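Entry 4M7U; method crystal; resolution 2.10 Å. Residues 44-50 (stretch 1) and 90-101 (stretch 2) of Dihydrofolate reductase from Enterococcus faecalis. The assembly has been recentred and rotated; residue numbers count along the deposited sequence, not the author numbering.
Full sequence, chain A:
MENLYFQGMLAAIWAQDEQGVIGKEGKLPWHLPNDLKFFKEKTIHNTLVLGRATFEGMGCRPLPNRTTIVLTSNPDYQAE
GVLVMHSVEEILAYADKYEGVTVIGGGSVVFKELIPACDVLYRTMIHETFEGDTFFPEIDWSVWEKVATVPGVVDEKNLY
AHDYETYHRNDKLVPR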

ATOM      1  N   ILE A  44       6.940   0.474  -9.436  1.00 19.33           N
ATOM      2  CA  ILE A  44       7.638  -0.071 -10.608  1.00 25.64           C
ATOM      3  C   ILE A  44       9.040  -0.546 -10.235  1.00 20.58           C
ATOM      4  O   ILE A  44       9.755   0.134  -9.496  1.00 24.22           O
ATOM      5  N   HIS A  45       9.396  -1.745 -10.690  1.00 20.77           N
ATOM      6  CA  HIS A  45      10.688  -2.363 -10.367  1.00 20.19           C
ATOM      7  C   HIS A  45      10.935  -2.555  -8.868  1.00 29.68           C
ATOM      8  O   HIS A  45      12.064  -2.851  -8.457  1.00 28.60           O
ATOM      9  N   ASN A  46       9.888  -2.406  -8.052  1.00 20.93           N
ATOM     10  CA  ASN A  46       9.989  -2.748  -6.631  1.00 19.39           C
ATOM     11  C   ASN A  46       9.162  -3.986  -6.272  1.00 19.40           C
ATOM     12  O   ASN A  46       8.765  -4.761  -7.149  1.00 23.39           O
ATOM     13  N   THR A  47       8.914  -4.175  -4.979  1.00 14.41           N
ATOM     14  CA  THR A  47       8.016  -5.226  -4.533  1.00 16.39           C
ATOM     15  C   THR A  47       6.741  -4.623  -3.946  1.00 12.73           C
ATOM     16  O   THR A  47       6.786  -3.621  -3.225  1.00 16.79           O
ATOM     17  N   LEU A  48       5.604  -5.213  -4.286  1.00 14.99           N
ATOM     18  CA  LEU A  48       4.322  -4.764  -3.768  1.00 11.67           C
ATOM     19  C   LEU A  48       3.696  -5.888  -2.915  1.00 12.06           C
ATOM     20  O   LEU A  48       3.564  -7.027  -3.385  1.00 15.05           O
ATOM     21  N   VAL A  49       3.330  -5.570  -1.671  1.00  9.52           N
ATOM     22  CA  VAL A  49       2.733  -6.553  -0.751  1.00 11.43           C
ATOM     23  C   VAL A  49       1.239  -6.305  -0.610  1.00 17.07           C
ATOM     24  O   VAL A  49       0.828  -5.199  -0.259  1.00 11.23           O
ATOM     25  N   LEU A  50       0.430  -7.333  -0.876  1.00 12.73           N
ATOM     26  CA  LEU A  50      -1.027  -7.209  -0.807  1.00 11.55           C
ATOM     27  C   LEU A  50      -1.660  -8.341   0.021  1.00 19.15           C
ATOM     28  O   LEU A  50      -1.322  -9.514  -0.163  1.00 13.11           O
ATOM     29  N   GLU A  90       7.719 -13.592   7.610  1.00 16.72           N
ATOM     30  CA  GLU A  90       8.158 -13.991   6.275  1.00 15.66           C
ATOM     31  C   GLU A  90       8.313 -12.778   5.354  1.00 19.43           C
ATOM     32  O   GLU A  90       9.297 -12.683   4.620  1.00 19.44           O
ATOM     33  N   ILE A  91       7.348 -11.854   5.403  1.00 18.80           N
ATOM     34  CA  ILE A  91       7.434 -10.594   4.660  1.00 14.82           C
ATOM     35  C   ILE A  91       8.682  -9.814   5.085  1.00 14.21           C
ATOM     36  O   ILE A  91       9.437  -9.323   4.249  1.00 14.20           O
ATOM     37  N   LEU A  92       8.907  -9.709   6.392  1.00 17.46           N
ATOM     38  CA  LEU A  92      10.052  -8.937   6.894  1.00 17.07           C
ATOM     39  C   LEU A  92      11.406  -9.545   6.500  1.00 24.06           C
ATOM     40  O   LEU A  92      12.385  -8.820   6.277  1.00 22.37           O
ATOM     41  N   ALA A  93      11.455 -10.871   6.387  1.00 15.95           N
ATOM     42  CA  ALA A  93      12.695 -11.537   6.014  1.00 17.16           C
ATOM     43  C   ALA A  93      13.034 -11.284   4.554  1.00 15.76           C
ATOM     44  O   ALA A  93      14.203 -11.093   4.198  1.00 18.65           O
ATOM     45  N   TYR A  94      12.014 -11.306   3.702  1.00 16.29           N
ATOM     46  CA  TYR A  94      12.181 -10.950   2.293  1.00 19.49           C
ATOM     47  C   TYR A  94      12.640  -9.489   2.164  1.00 22.01           C
ATOM     48  O   TYR A  94      13.579  -9.186   1.417  1.00 20.05           O
ATOM     49  N   ALA A  95      11.958  -8.593   2.882  1.00 20.48           N
ATOM     50  CA  ALA A  95      12.243  -7.154   2.821  1.00 15.98           C
ATOM     51  C   ALA A  95      13.666  -6.823   3.282  1.00 19.27           C
ATOM     52  O   ALA A  95      14.326  -5.946   2.728  1.00 21.57           O
ATOM     53  N   ASP A  96      14.132  -7.527   4.303  1.00 25.11           N
ATOM     54  CA  ASP A  96      15.479  -7.321   4.828  1.00 32.32           C
ATOM     55  C   ASP A  96      16.558  -7.523   3.760  1.00 35.71           C
ATOM     56  O   ASP A  96      17.526  -6.770   3.680  1.00 37.85           O
ATOM     57  N   LYS A  97      16.370  -8.531   2.922  1.00 35.12           N
ATOM     58  CA  LYS A  97      17.386  -8.888   1.948  1.00 30.78           C
ATOM     59  C   LYS A  97      17.066  -8.471   0.511  1.00 38.80           C
ATOM     60  O   LYS A  97      17.851  -8.734  -0.401  1.00 38.98           O
ATOM     61  N   TYR A  98      15.925  -7.814   0.313  1.00 32.86           N
ATOM     62  CA  TYR A  98      15.560  -7.308  -1.010  1.00 32.41           C
ATOM     63  C   TYR A  98      16.295  -5.992  -1.266  1.00 27.33           C
ATOM     64  O   TYR A  98      16.396  -5.142  -0.368  1.00 32.93           O
ATOM     65  N   GLU A  99      16.816  -5.842  -2.485  1.00 31.16           N
ATOM     66  CA  GLU A  99      17.656  -4.692  -2.845  1.00 47.74           C
ATOM     67  C   GLU A  99      16.886  -3.386  -3.068  1.00 39.78           C
ATOM     68  O   GLU A  99      17.467  -2.301  -2.982  1.00 59.44           O
ATOM     69  N   GLY A 100      15.595  -3.482  -3.366  1.00 21.28           N
ATOM     70  CA  GLY A 100      14.779  -2.300  -3.582  1.00 25.76           C
ATOM     71  C   GLY A 100      13.819  -2.054  -2.428  1.00 23.75           C
ATOM     72  O   GLY A 100      14.054  -2.511  -1.311  1.00 25.21           O
ATOM     73  N   VAL A 101      12.733  -1.336  -2.693  1.00 13.02           N
ATOM     74  CA  VAL A 101      11.795  -0.999  -1.632  1.00 16.54           C
ATOM     75  C   VAL A 101      10.661  -2.033  -1.618  1.00 17.94           C
ATOM     76  O   VAL A 101      10.204  -2.485  -2.674  1.00 18.93           O
TER

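This is a small, mostly polar contact, 351 Å² counting both sides, in which a strand and the loop before it are pinned to a helix and the segment after it by four hydrogen bonds, with one apolar pair at the far end. Two of the bonds join the stretches near Asn46 and Val101, where the backbones come close. Thr47 N donates to Val101 O at 3.1 Å, nearly straight at 173°, and the side chain of Asn46 extends the pairing: chi1 m lets its OD1 accept from Val101 N at 3.0 Å, so the side-chain carbonyl of Asn46 takes the Val101 amide while the Thr47 amide takes the Val101 carbonyl. ND2 is left free to bond just outside the two stretches. Gly100 fits this corner because it has no side chain; an ideal CB there would sit 2.8 Å from Asn46 OD1, a clash.

Thr47, buried and pointing toward the helix side, is the centre of the polar packing. In rotamer m its OG1 lies 2.7 Å from Tyr94 OH, a hydrogen bond in which either hydroxyl could donate, at the edge of the Tyr94 ring. The same OG1 sits over one face of Tyr98, 3.1 Å from its CZ, so a single small side chain serves two tyrosines in different ways. Both tyrosines take chi1 t and point toward the strand. Tyr98 OH reaches past Thr47 to the preceding loop, where it gives a weak hydrogen bond to His45 O at 3.3 Å; the His45 ring itself leads away.

Along the strand, alternation does the sorting: Thr47 and Val49 point toward the helix, while Leu48 between them points away. Val49, chi1 t, brings CG1 to 4.0 Å from CD1 of Ile91, which points toward the strand from CA to CB and takes chi1 m and chi2 m. Both residues are buried, closing the contact with a modest hydrophobic touch.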

ATOM      1  CB  ILE A  44       7.700   0.949 -11.791  1.00 21.81           C
ATOM      2  CG1 ILE A  44       8.170   0.270 -13.074  1.00 32.35           C
ATOM      3  CG2 ILE A  44       8.593   2.127 -11.473  1.00 22.39           C
ATOM      4  CD1 ILE A  44       7.097  -0.576 -13.711  1.00 42.76           C
ATOM      5  CB  HIS A  45      11.848  -1.593 -11.017  1.00 28.59           C
ATOM      6  CG  HIS A  45      11.668  -1.379 -12.489  1.00 29.88           C
ATOM      7  ND1 HIS A  45      11.835  -0.150 -13.092  1.00 40.47           N
ATOM      8  CD2 HIS A  45      11.304  -2.237 -13.472  1.00 32.26           C
ATOM      9  CE1 HIS A  45      11.589  -0.259 -14.386  1.00 32.94           C
ATOM     10  NE2 HIS A  45      11.264  -1.513 -14.643  1.00 45.27           N
ATOM     11  CB  ASN A  46       9.585  -1.562  -5.747  1.00 17.10           C
ATOM     12  CG  ASN A  46      10.629  -0.464  -5.741  1.00 29.70           C
ATOM     13  OD1 ASN A  46      11.816  -0.717  -5.497  1.00 21.66           O
ATOM     14  ND2 ASN A  46      10.197   0.764  -6.018  1.00 26.96           N
ATOM     15  CB  THR A  47       8.704  -6.171  -3.524  1.00 12.79           C
ATOM     16  OG1 THR A  47       9.824  -6.792  -4.168  1.00 16.37           O
ATOM     17  CG2 THR A  47       7.733  -7.258  -3.060  1.00 13.27           C
ATOM     18  CB  LEU A  48       3.399  -4.400  -4.934  1.00 15.71           C
ATOM     19  CG  LEU A  48       1.982  -3.981  -4.534  1.00 16.17           C
ATOM     20  CD1 LEU A  48       2.018  -2.641  -3.787  1.00  8.97           C
ATOM     21  CD2 LEU A  48       1.065  -3.906  -5.748  1.00 16.23           C
ATOM     22  CB  VAL A  49       3.372  -6.486   0.663  1.00 11.05           C
ATOM     23  CG1 VAL A  49       2.738  -7.527   1.597  1.00  9.96           C
ATOM     24  CG2 VAL A  49       4.876  -6.700   0.572  1.00  8.35           C
ATOM     25  CB  LEU A  50      -1.629  -7.237  -2.216  1.00 13.16           C
ATOM     26  CG  LEU A  50      -1.220  -6.168  -3.227  1.00 15.38           C
ATOM     27  CD1 LEU A  50      -1.862  -6.465  -4.587  1.00 10.73           C
ATOM     28  CD2 LEU A  50      -1.674  -4.813  -2.717  1.00 12.97           C
ATOM     29  CB  GLU A  90       7.166 -15.002   5.676  1.00 15.86           C
ATOM     30  CG  GLU A  90       7.772 -16.008   4.700  1.00 30.29           C
ATOM     31  CD  GLU A  90       6.719 -16.929   4.069  1.00 35.67           C
ATOM     32  OE1 GLU A  90       5.662 -17.154   4.700  1.00 20.73           O
ATOM     33  OE2 GLU A  90       6.936 -17.416   2.931  1.00 34.38           O
ATOM     34  CB  ILE A  91       6.197  -9.689   4.898  1.00 13.71           C
ATOM     35  CG1 ILE A  91       4.911 -10.352   4.391  1.00 16.18           C
ATOM     36  CG2 ILE A  91       6.391  -8.317   4.233  1.00 13.92           C
ATOM     37  CD1 ILE A  91       4.890 -10.610   2.896  1.00 15.16           C
ATOM     38  CB  LEU A  92       9.943  -8.746   8.409  1.00 17.39           C
ATOM     39  CG  LEU A  92       8.757  -7.870   8.825  1.00 20.26           C
ATOM     40  CD1 LEU A  92       8.671  -7.726  10.342  1.00 16.04           C
ATOM     41  CD2 LEU A  92       8.864  -6.506   8.161  1.00 17.70           C
ATOM     42  CB  ALA A  93      12.605 -13.032   6.297  1.00 23.89           C
ATOM     43  CB  TYR A  94      10.863 -11.146   1.537  1.00 15.40           C
ATOM     44  CG  TYR A  94      10.882 -10.628   0.105  1.00 20.01           C
ATOM     45  CD1 TYR A  94      11.153 -11.479  -0.959  1.00 19.25           C
ATOM     46  CD2 TYR A  94      10.610  -9.291  -0.184  1.00 16.40           C
ATOM     47  CE1 TYR A  94      11.158 -11.010  -2.275  1.00 16.93           C
ATOM     48  CE2 TYR A  94      10.624  -8.815  -1.490  1.00 20.56           C
ATOM     49  CZ  TYR A  94      10.891  -9.678  -2.530  1.00 18.23           C
ATOM     50  OH  TYR A  94      10.898  -9.203  -3.827  1.00 15.71           O
ATOM     51  CB  ALA A  95      11.227  -6.384   3.647  1.00 12.28           C
ATOM     52  CB  ASP A  96      15.726  -8.262   6.010  1.00 24.69           C
ATOM     53  CG  ASP A  96      17.175  -8.280   6.451  1.00 38.55           C
ATOM     54  OD1 ASP A  96      17.628  -7.266   7.029  1.00 35.77           O
ATOM     55  OD2 ASP A  96      17.855  -9.316   6.240  1.00 31.72           O
ATOM     56  CB  LYS A  97      17.679 -10.384   2.033  1.00 39.08           C
ATOM     57  CG  LYS A  97      18.038 -10.804   3.443  1.00 43.32           C
ATOM     58  CD  LYS A  97      18.920 -12.036   3.449  1.00 78.28           C
ATOM     59  CE  LYS A  97      19.591 -12.222   4.804  1.00 62.55           C
ATOM     60  NZ  LYS A  97      20.469 -13.424   4.798  1.00 50.23           N
ATOM     61  CB  TYR A  98      14.035  -7.136  -1.130  1.00 29.83           C
ATOM     62  CG  TYR A  98      13.560  -6.614  -2.472  1.00 29.15           C
ATOM     63  CD1 TYR A  98      13.761  -7.347  -3.645  1.00 21.15           C
ATOM     64  CD2 TYR A  98      12.896  -5.394  -2.564  1.00 21.71           C
ATOM     65  CE1 TYR A  98      13.316  -6.865  -4.878  1.00 21.09           C
ATOM     66  CE2 TYR A  98      12.446  -4.910  -3.785  1.00 19.67           C
ATOM     67  CZ  TYR A  98      12.655  -5.650  -4.936  1.00 20.86           C
ATOM     68  OH  TYR A  98      12.208  -5.162  -6.143  1.00 26.78           O
ATOM     69  CB  GLU A  99      18.523  -4.999  -4.082  1.00 35.68           C
ATOM     70  CG  GLU A  99      19.217  -6.362  -4.086  1.00 44.42           C
ATOM     71  CD  GLU A  99      20.360  -6.478  -3.080  1.00 73.51           C
ATOM     72  OE1 GLU A  99      20.197  -6.048  -1.916  1.00 66.89           O
ATOM     73  OE2 GLU A  99      21.430  -7.016  -3.456  1.00 75.91           O
ATOM     74  CB  VAL A 101      11.207   0.440  -1.811  1.00 21.05           C
ATOM     75  CG1 VAL A 101      10.340   0.826  -0.606  1.00 21.78           C
ATOM     76  CG2 VAL A 101      12.315   1.470  -1.996  1.00 25.77           C
TER